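Local coordinates for protein GH26C (Muricauda sp. MAR_2010_75, PDB 6Q78) that probably hydrolyses internal beta-1,4-mannosidic linkages in mannans, as expected of an endo-mannanase of glycoside hydrolase family 26, at residues 144-147 with 148-152; 401-404 with 405-409; 97-100 with 101-105. All coordinates share one frame; numbering follows the deposited sequence.

From the N terminus, contact 3 (97-105) comes first: it ends the loop that follows strand 81-86 and starts helix 101-106. Contact 1 (144-152) then closes helix 132-150 and turns the chain into strand 153-157. Contact 2 (401-409) follows much later, folding the chain back just after the short strand 402-403, which pairs with strand 81-86. All three are local: a helix start, a helix end and a turn after a strand, one after another, with neither nesting nor crossing. Contacts 1 and 2 nevertheless meet in space, where Leu-408 CD1 packs against Gly-151 and Leu-152, so the late C-terminal turn lies against the turn that ends helix 132-150. Contact 3 touches neither.

Contact 1. Residues 144-147 with 148-152; sequences VLRA and FDMGL
Arg-146 and Met-150 are brought together by their torsions: CG of Arg-146 lies opposite its own N (chi1 164°) with the chain extended as far as NE, whereas Met-150 bends at its last torsion (chi3 -58°), which swings the CE methyl back to the arginine. The two side chains run next to each other in the same direction, CE of Met-150 resting 3.7 Å from CG of Arg-146 and reaching the edge of the guanidinium near its plane. Phe-89 makes a cation-pi contact with that guanidinium.

Beneath them the helix finishes. Phe-148 N bonds to Val-144 O at 2.9 Å. Asp-149 N does the same to Leu-145 O at 2.8 Å. Met-150 N reaches Arg-146 O at 3.1 Å along a more bent path. Gly-151 then turns to positive phi (93°) in a Schellman motif. Leu-152 N comes back over the turn to Ala-147 O at 2.9 Å, approaching from above the carbonyl plane, and Gly-151 N bonds to Phe-148 O. The same fold lays CB of Leu-152 3.9 Å from CB of Ala-147, an apolar contact on the side facing the strands. On the outer side Asp-149 leans over Leu-145 O, its carboxylate held by Ser-213.

The turn belongs to the beta-alpha-beta unit of strand 112-116, helix 132-150 and strand 153-157: Val-144 and Ala-147 pack on both strands, and Phe-148 meets the ring of Tyr-412.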
ATOM      1  N   VAL A 144       6.248  11.255  -6.252  1.00  6.50           N
ATOM      2  CA  VAL A 144       6.201  11.160  -4.792  1.00  6.37           C
ATOM      3  C   VAL A 144       6.457  12.526  -4.147  1.00  7.65           C
ATOM      4  O   VAL A 144       5.787  12.897  -3.163  1.00  7.87           O
ATOM      5  CB  VAL A 144       7.202  10.085  -4.329  1.00  6.69           C
ATOM      6  CG1 VAL A 144       7.498  10.160  -2.802  1.00  8.63           C
ATOM      7  CG2 VAL A 144       6.632   8.699  -4.662  1.00  8.24           C
ATOM      8  N   LEU A 145       7.441  13.273  -4.663  1.00  6.97           N
ATOM      9  CA  LEU A 145       7.705  14.597  -4.107  1.00  7.36           C
ATOM     10  C   LEU A 145       6.540  15.532  -4.366  1.00  7.53           C
ATOM     11  O   LEU A 145       6.170  16.326  -3.473  1.00  9.06           O
ATOM     12  CB  LEU A 145       9.000  15.198  -4.666  1.00  7.74           C
ATOM     13  CG  LEU A 145      10.280  14.413  -4.391  1.00 12.99           C
ATOM     14  CD1 LEU A 145      11.466  15.144  -5.081  1.00 13.06           C
ATOM     15  CD2 LEU A 145      10.530  14.319  -2.893  1.00 19.02           C
ATOM     16  N   ARG A 146       5.942  15.462  -5.571  1.00  7.56           N
ATOM     17  CA  ARG A 146       4.731  16.232  -5.875  1.00  8.51           C
ATOM     18  C   ARG A 146       3.622  15.886  -4.889  1.00  9.34           C
ATOM     19  O   ARG A 146       2.955  16.775  -4.319  1.00  8.47           O
ATOM     20  CB  ARG A 146       4.277  15.889  -7.298  1.00 11.30           C
ATOM     21  CG  ARG A 146       2.825  16.283  -7.676  1.00 13.10           C
ATOM     22  CD  ARG A 146       2.609  16.010  -9.164  1.00 17.61           C
ATOM     23  NE  ARG A 146       1.235  16.137  -9.612  1.00 20.51           N
ATOM     24  CZ  ARG A 146       0.831  15.787 -10.827  1.00 20.60           C
ATOM     25  NH1 ARG A 146       1.702  15.266 -11.687  1.00 22.85           N
ATOM     26  NH2 ARG A 146      -0.443  15.940 -11.177  1.00 30.00           N
ATOM     27  N   ALA A 147       3.415  14.586  -4.655  1.00  7.36           N
ATOM     28  CA  ALA A 147       2.379  14.172  -3.713  1.00  6.97           C
ATOM     29  C   ALA A 147       2.647  14.740  -2.323  1.00  7.10           C
ATOM     30  O   ALA A 147       1.740  15.301  -1.683  1.00  7.87           O
ATOM     31  CB  ALA A 147       2.295  12.634  -3.665  1.00  9.33           C
ATOM     32  N   PHE A 148       3.886  14.605  -1.827  1.00  7.08           N
ATOM     33  CA  PHE A 148       4.195  15.090  -0.489  1.00  7.29           C
ATOM     34  C   PHE A 148       4.023  16.605  -0.406  1.00  7.77           C
ATOM     35  O   PHE A 148       3.488  17.124   0.585  1.00  9.79           O
ATOM     36  CB  PHE A 148       5.631  14.698  -0.128  1.00  7.28           C
ATOM     37  CG  PHE A 148       6.074  15.198   1.207  1.00  7.60           C
ATOM     38  CD1 PHE A 148       5.582  14.623   2.368  1.00  8.65           C
ATOM     39  CD2 PHE A 148       6.957  16.257   1.293  1.00  9.45           C
ATOM     40  CE1 PHE A 148       5.993  15.075   3.603  1.00 10.41           C
ATOM     41  CE2 PHE A 148       7.383  16.732   2.532  1.00 12.26           C
ATOM     42  CZ  PHE A 148       6.895  16.115   3.689  1.00 11.42           C
ATOM     43  N   ASP A 149       4.479  17.340  -1.437  1.00  7.99           N
ATOM     44  CA  ASP A 149       4.317  18.803  -1.402  1.00  8.52           C
ATOM     45  C   ASP A 149       2.852  19.207  -1.325  1.00  8.63           C
ATOM     46  O   ASP A 149       2.535  20.278  -0.795  1.00 10.23           O
ATOM     47  CB  ASP A 149       4.947  19.452  -2.638  1.00  9.78           C
ATOM     48  CG  ASP A 149       6.472  19.504  -2.602  1.00 17.61           C
ATOM     49  OD1 ASP A 149       7.073  19.197  -1.545  1.00 13.78           O
ATOM     50  OD2 ASP A 149       7.063  19.887  -3.663  1.00 14.38           O
ATOM     51  N   MET A 150       1.944  18.397  -1.872  1.00  8.31           N
ATOM     52  CA  MET A 150       0.508  18.666  -1.820  1.00  8.46           C
ATOM     53  C   MET A 150      -0.144  18.098  -0.562  1.00  8.35           C
ATOM     54  O   MET A 150      -1.352  18.338  -0.335  1.00  8.55           O
ATOM     55  CB  MET A 150      -0.168  18.100  -3.087  1.00  8.30           C
ATOM     56  CG  MET A 150       0.328  18.823  -4.331  1.00 10.87           C
ATOM     57  SD  MET A 150      -0.628  18.419  -5.815  1.00 15.28           S
ATOM     58  CE  MET A 150      -0.414  16.672  -5.848  1.00 15.27           C
ATOM     59  N   GLY A 151       0.629  17.373   0.255  1.00  8.11           N
ATOM     60  CA  GLY A 151       0.139  16.805   1.496  1.00  8.07           C
ATOM     61  C   GLY A 151      -0.374  15.387   1.417  1.00  7.67           C
ATOM     62  O   GLY A 151      -0.869  14.868   2.428  1.00  8.97           O
ATOM     63  N   LEU A 152      -0.325  14.761   0.250  1.00  7.89           N
ATOM     64  CA  LEU A 152      -0.804  13.394   0.117  1.00  8.31           C
ATOM     65  C   LEU A 152       0.079  12.445   0.900  1.00  6.83           C
ATOM     66  O   LEU A 152       1.236  12.738   1.207  1.00  7.39           O
ATOM     67  CB  LEU A 152      -0.776  12.935  -1.340  1.00  9.23           C
ATOM     68  CG  LEU A 152      -1.895  13.402  -2.282  1.00  9.52           C
ATOM     69  CD1 LEU A 152      -1.988  14.903  -2.414  1.00 11.00           C
ATOM     70  CD2 LEU A 152      -1.708  12.743  -3.631  1.00  6.96           C
TER

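Contact 2. Residues 401-404 with 405-409; sequences EVIL and ADDLP
Asp-407 reaches back across the turn to Leu-404 and grips its backbone. From CB, the first torsion (chi1 53°) sets CG between the residue's own N and carbonyl carbon, so the carboxylate folds over the strand end instead of pointing outward. CG itself comes to 3.9 Å from Leu-404 N. Beyond it the two oxygens part company. OD1 accepts the N-H of Leu-404 at 2.9 Å, taken on the syn side but 34° out of the carboxylate plane, with an angle of 142° at the hydrogen. OD1 also lies 3.0 Å from Leu-404 O, another acceptor. OD2 leads the other way, toward the backbone of Ile-403 and to within 3.2 Å of Val-402 O, an acceptor like itself. A water stands beside this pair, placed to donate to Val-402 O and, at 2.6 Å, to Asp-407 OD1, though it has too few protons for every acceptor around it, so not all of these bonds can be made at once.

The backbone answers the side chain: Asp-407 N returns a weak bond to Leu-404 O, and Leu-408 N bonds to Ala-405 O, two consecutive i to i+3 turns that wind the chain tightly after strand 402-403, fastened by the side-chain-to-backbone bond of Asp-407. On the apolar side, Ile-403 puts its CG2 methyl 3.9 Å from Leu-408 CD2 and 4.2 Å from Pro-409 CD. Ile-403 also pairs through its backbone with Phe-81 and Val-83 of strand 81-86, and Ser-108 OG bonds to Asp-406 N.

Chemically, a carboxylate is set near the partial negative charge of two carbonyl oxygens, which one N-H and the water would partly offset. Such surroundings would tend to raise the acid's pKa, though its exposed position probably moderates the effect.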
ATOM      1  N   GLU A 401     -17.183  10.507   5.216  1.00 13.76           N
ATOM      2  CA  GLU A 401     -16.036   9.691   5.607  1.00 12.45           C
ATOM      3  C   GLU A 401     -14.875   9.799   4.621  1.00 12.22           C
ATOM      4  O   GLU A 401     -13.729   9.549   5.003  1.00 14.19           O
ATOM      5  CB  GLU A 401     -16.459   8.223   5.710  1.00 18.47           C
ATOM      6  CG  GLU A 401     -17.389   7.873   6.918  1.00 25.56           C
ATOM      7  CD  GLU A 401     -18.813   8.446   6.836  0.38 18.71           C
ATOM      8  OE1 GLU A 401     -19.290   8.722   5.721  1.00 23.15           O
ATOM      9  OE2 GLU A 401     -19.478   8.623   7.904  0.47 18.96           O
ATOM     10  N   VAL A 402     -15.142  10.090   3.350  1.00 12.11           N
ATOM     11  CA  VAL A 402     -14.094   9.993   2.320  1.00 11.36           C
ATOM     12  C   VAL A 402     -13.234  11.255   2.309  1.00 11.29           C
ATOM     13  O   VAL A 402     -13.752  12.378   2.211  1.00 13.32           O
ATOM     14  CB  VAL A 402     -14.704   9.740   0.929  1.00 12.06           C
ATOM     15  CG1 VAL A 402     -13.675   9.969  -0.172  1.00 13.46           C
ATOM     16  CG2 VAL A 402     -15.292   8.338   0.830  1.00 13.55           C
ATOM     17  N   ILE A 403     -11.915  11.068   2.343  1.00 10.69           N
ATOM     18  CA  ILE A 403     -10.942  12.172   2.284  1.00 10.05           C
ATOM     19  C   ILE A 403     -10.138  12.050   0.989  1.00  9.04           C
ATOM     20  O   ILE A 403      -9.400  11.077   0.805  1.00 10.44           O
ATOM     21  CB  ILE A 403     -10.012  12.145   3.514  1.00 12.08           C
ATOM     22  CG1 ILE A 403     -10.852  12.281   4.788  1.00 15.66           C
ATOM     23  CG2 ILE A 403      -8.917  13.208   3.473  1.00 12.26           C
ATOM     24  CD1 ILE A 403     -10.028  12.123   6.048  1.00 25.51           C
ATOM     25  N   LEU A 404     -10.255  13.054   0.105  1.00  9.20           N
ATOM     26  CA  LEU A 404      -9.401  13.231  -1.070  1.00  9.83           C
ATOM     27  C   LEU A 404      -8.416  14.373  -0.789  1.00  8.82           C
ATOM     28  O   LEU A 404      -8.408  14.938   0.302  1.00  9.84           O
ATOM     29  CB  LEU A 404     -10.254  13.513  -2.307  1.00  9.42           C
ATOM     30  CG  LEU A 404     -11.240  12.410  -2.704  1.00 10.10           C
ATOM     31  CD1 LEU A 404     -12.085  12.820  -3.922  1.00 12.80           C
ATOM     32  CD2 LEU A 404     -10.521  11.099  -2.987  1.00 11.60           C
ATOM     33  N   ALA A 405      -7.613  14.755  -1.791  1.00  8.64           N
ATOM     34  CA  ALA A 405      -6.611  15.793  -1.553  1.00  8.70           C
ATOM     35  C   ALA A 405      -7.229  17.075  -1.012  1.00  9.28           C
ATOM     36  O   ALA A 405      -6.690  17.684  -0.089  1.00 10.39           O
ATOM     37  CB  ALA A 405      -5.817  16.106  -2.830  1.00 10.02           C
ATOM     38  N   ASP A 406      -8.380  17.487  -1.539  1.00  9.69           N
ATOM     39  CA  ASP A 406      -8.908  18.791  -1.150  1.00 10.33           C
ATOM     40  C   ASP A 406      -9.252  18.838   0.324  1.00 14.24           C
ATOM     41  O   ASP A 406      -9.080  19.896   0.951  1.00 19.03           O
ATOM     42  CB  ASP A 406     -10.060  19.216  -2.057  1.00 12.51           C
ATOM     43  CG  ASP A 406      -9.580  19.710  -3.427  1.00 15.50           C
ATOM     44  OD1 ASP A 406      -8.361  19.875  -3.632  1.00 17.33           O
ATOM     45  OD2 ASP A 406     -10.422  19.913  -4.332  1.00 19.30           O
ATOM     46  N   ASP A 407      -9.652  17.711   0.924  1.00 10.44           N
ATOM     47  CA  ASP A 407      -9.997  17.749   2.342  1.00 12.21           C
ATOM     48  C   ASP A 407      -8.979  17.056   3.245  1.00 10.94           C
ATOM     49  O   ASP A 407      -9.279  16.745   4.405  1.00 13.05           O
ATOM     50  CB  ASP A 407     -11.447  17.337   2.614  1.00 15.78           C
ATOM     51  CG  ASP A 407     -11.821  16.015   2.011  0.65 15.12           C
ATOM     52  OD1 ASP A 407     -11.291  15.669   0.941  1.00 19.71           O
ATOM     53  OD2 ASP A 407     -12.736  15.369   2.582  0.71 17.96           O
ATOM     54  N   LEU A 408      -7.747  16.885   2.768  1.00  9.89           N
ATOM     55  CA  LEU A 408      -6.744  16.273   3.623  1.00 11.38           C
ATOM     56  C   LEU A 408      -6.452  17.161   4.833  1.00 10.16           C
ATOM     57  O   LEU A 408      -6.268  18.376   4.679  1.00 11.61           O
ATOM     58  CB  LEU A 408      -5.436  16.113   2.860  1.00  9.59           C
ATOM     59  CG  LEU A 408      -5.278  14.900   1.959  1.00  9.73           C
ATOM     60  CD1 LEU A 408      -4.108  15.159   1.005  1.00 10.73           C
ATOM     61  CD2 LEU A 408      -5.076  13.596   2.776  1.00  9.91           C
ATOM     62  N   PRO A 409      -6.345  16.582   6.034  1.00 10.28           N
ATOM     63  CA  PRO A 409      -5.695  17.280   7.152  1.00 12.16           C
ATOM     64  C   PRO A 409      -4.235  17.548   6.826  1.00 12.08           C
ATOM     65  O   PRO A 409      -3.682  17.015   5.859  1.00 12.08           O
ATOM     66  CB  PRO A 409      -5.752  16.250   8.288  1.00 18.21           C
ATOM     67  CG  PRO A 409      -6.707  15.203   7.860  1.00 15.14           C
ATOM     68  CD  PRO A 409      -6.665  15.183   6.373  1.00 11.28           C
TER
HETATM   69  O   HOH W   1     -13.352  14.239   0.101  1.00 22.13           O

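Contact 3. Residues 97-100 with 101-105; sequences AGDS and DIKKM
Lys-104 runs back along the start of its helix, extended until a final bend at chi4 (78°), so that NZ meets Asp-99 O at 2.7 Å, almost in line with the carbonyl bond. The same ammonium forms a salt bridge with Asp-101 OD1 at 2.8 Å and also bonds to Asn-96 O, so three acceptors fix it. Ser-100 OG accepts from Lys-103 N at 3.1 Å, and Ser-100 O takes the N-H of Lys-104 at 2.9 Å, the first turn of the helix. Lys-103 lies slantwise across Asp-99, its CE 3.5 Å from Asp-99 OD2, while its NZ stays 4.6 Å from that oxygen, too far for a salt bridge, and makes a weak hydrogen bond to Gly-107 O.

A second shell holds these groups in place. Asp-109 bonds to Ser-100 OG, steadying the capping hydroxyl, and Asp-101 OD2 is held by Tyr-93 N and Asn-375 ND2, while OD1 faces Lys-104.

A serine at the N-cap, with its hydroxyl on the N-H three residues ahead, is the classic start of an alpha helix; here it opens helix 101-106, between strands 81-86 and 112-116 of the family's TIM barrel.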
ATOM      1  N   ALA A  97      -3.115  11.551 -20.513  1.00 16.76           N
ATOM      2  CA  ALA A  97      -2.282  12.094 -19.455  1.00 15.93           C
ATOM      3  C   ALA A  97      -2.618  13.553 -19.209  1.00 20.96           C
ATOM      4  O   ALA A  97      -3.180  14.243 -20.063  1.00 24.41           O
ATOM      5  CB  ALA A  97      -0.806  12.013 -19.829  1.00 17.19           C
ATOM      6  N   GLY A  98      -2.203  14.030 -18.045  1.00 16.79           N
ATOM      7  CA  GLY A  98      -2.545  15.357 -17.569  1.00 18.53           C
ATOM      8  C   GLY A  98      -2.897  15.230 -16.101  1.00 14.85           C
ATOM      9  O   GLY A  98      -2.101  14.710 -15.325  1.00 15.81           O
ATOM     10  N   ASP A  99      -4.068  15.706 -15.705  1.00 12.97           N
ATOM     11  CA  ASP A  99      -4.505  15.517 -14.323  1.00 12.95           C
ATOM     12  C   ASP A  99      -4.711  14.030 -14.024  1.00 10.90           C
ATOM     13  O   ASP A  99      -5.056  13.242 -14.913  1.00 11.24           O
ATOM     14  CB  ASP A  99      -5.840  16.236 -14.120  1.00 10.84           C
ATOM     15  CG  ASP A  99      -5.706  17.748 -14.121  1.00 18.05           C
ATOM     16  OD1 ASP A  99      -4.577  18.251 -13.909  1.00 24.67           O
ATOM     17  OD2 ASP A  99      -6.734  18.421 -14.327  1.00 20.60           O
ATOM     18  N   SER A 100      -4.533  13.642 -12.751  1.00  8.61           N
ATOM     19  CA  SER A 100      -4.898  12.295 -12.326  1.00  8.35           C
ATOM     20  C   SER A 100      -6.340  12.004 -12.725  1.00  8.78           C
ATOM     21  O   SER A 100      -7.189  12.911 -12.784  1.00  9.17           O
ATOM     22  CB  SER A 100      -4.764  12.187 -10.793  1.00  9.16           C
ATOM     23  OG  SER A 100      -5.750  12.955 -10.091  1.00  8.35           O
ATOM     24  N   ASP A 101      -6.638  10.727 -13.013  1.00  9.62           N
ATOM     25  CA  ASP A 101      -8.017  10.396 -13.354  1.00  9.26           C
ATOM     26  C   ASP A 101      -8.972  10.776 -12.232  1.00 10.59           C
ATOM     27  O   ASP A 101     -10.084  11.229 -12.499  1.00  9.73           O
ATOM     28  CB  ASP A 101      -8.172   8.914 -13.703  1.00  9.31           C
ATOM     29  CG  ASP A 101      -7.585   8.557 -15.052  1.00 10.84           C
ATOM     30  OD1 ASP A 101      -7.265   9.474 -15.840  1.00 12.01           O
ATOM     31  OD2 ASP A 101      -7.478   7.344 -15.361  1.00  9.65           O
ATOM     32  N   ILE A 102      -8.574  10.609 -10.965  1.00  9.80           N
ATOM     33  CA  ILE A 102      -9.487  10.984  -9.891  1.00  8.82           C
ATOM     34  C   ILE A 102      -9.780  12.477  -9.924  1.00  9.11           C
ATOM     35  O   ILE A 102     -10.909  12.888  -9.643  1.00  9.48           O
ATOM     36  CB  ILE A 102      -8.980  10.465  -8.532  1.00  8.54           C
ATOM     37  CG1 ILE A 102      -9.316   8.972  -8.436  1.00  8.38           C
ATOM     38  CG2 ILE A 102      -9.622  11.192  -7.341  1.00  8.93           C
ATOM     39  CD1 ILE A 102      -8.696   8.285  -7.213  1.00 11.21           C
ATOM     40  N   LYS A 103      -8.800  13.304 -10.306  1.00  9.03           N
ATOM     41  CA  LYS A 103      -9.076  14.743 -10.448  1.00  9.42           C
ATOM     42  C   LYS A 103      -9.903  15.048 -11.697  1.00 10.07           C
ATOM     43  O   LYS A 103     -10.780  15.922 -11.661  1.00 10.54           O
ATOM     44  CB  LYS A 103      -7.767  15.533 -10.466  1.00  9.22           C
ATOM     45  CG  LYS A 103      -7.971  17.049 -10.601  1.00 11.71           C
ATOM     46  CD  LYS A 103      -6.646  17.760 -10.393  1.00 11.63           C
ATOM     47  CE  LYS A 103      -6.702  19.155 -10.943  1.00 20.27           C
ATOM     48  NZ  LYS A 103      -7.594  19.992 -10.143  1.00 29.06           N
ATOM     49  N   LYS A 104      -9.670  14.332 -12.810  1.00 10.18           N
ATOM     50  CA  LYS A 104     -10.567  14.500 -13.959  1.00 10.90           C
ATOM     51  C   LYS A 104     -12.009  14.247 -13.554  1.00 11.50           C
ATOM     52  O   LYS A 104     -12.932  14.907 -14.048  1.00 11.89           O
ATOM     53  CB  LYS A 104     -10.217  13.522 -15.094  1.00 11.03           C
ATOM     54  CG  LYS A 104      -8.806  13.638 -15.732  1.00 10.83           C
ATOM     55  CD  LYS A 104      -8.726  12.675 -16.918  1.00 11.41           C
ATOM     56  CE  LYS A 104      -7.401  12.700 -17.638  1.00 11.06           C
ATOM     57  NZ  LYS A 104      -6.341  11.931 -16.897  1.00 12.27           N
ATOM     58  N   MET A 105     -12.225  13.242 -12.709  1.00 11.55           N
ATOM     59  CA  MET A 105     -13.555  12.784 -12.329  1.00 11.16           C
ATOM     60  C   MET A 105     -14.189  13.693 -11.286  1.00 11.24           C
ATOM     61  O   MET A 105     -15.343  14.128 -11.456  1.00 13.77           O
ATOM     62  CB  MET A 105     -13.408  11.358 -11.758  1.00 10.74           C
ATOM     63  CG  MET A 105     -14.735  10.652 -11.410  1.00 11.10           C
ATOM     64  SD  MET A 105     -15.814  10.383 -12.868  1.00 13.78           S
ATOM     65  CE  MET A 105     -17.167  11.547 -12.531  1.00 12.63           C
TER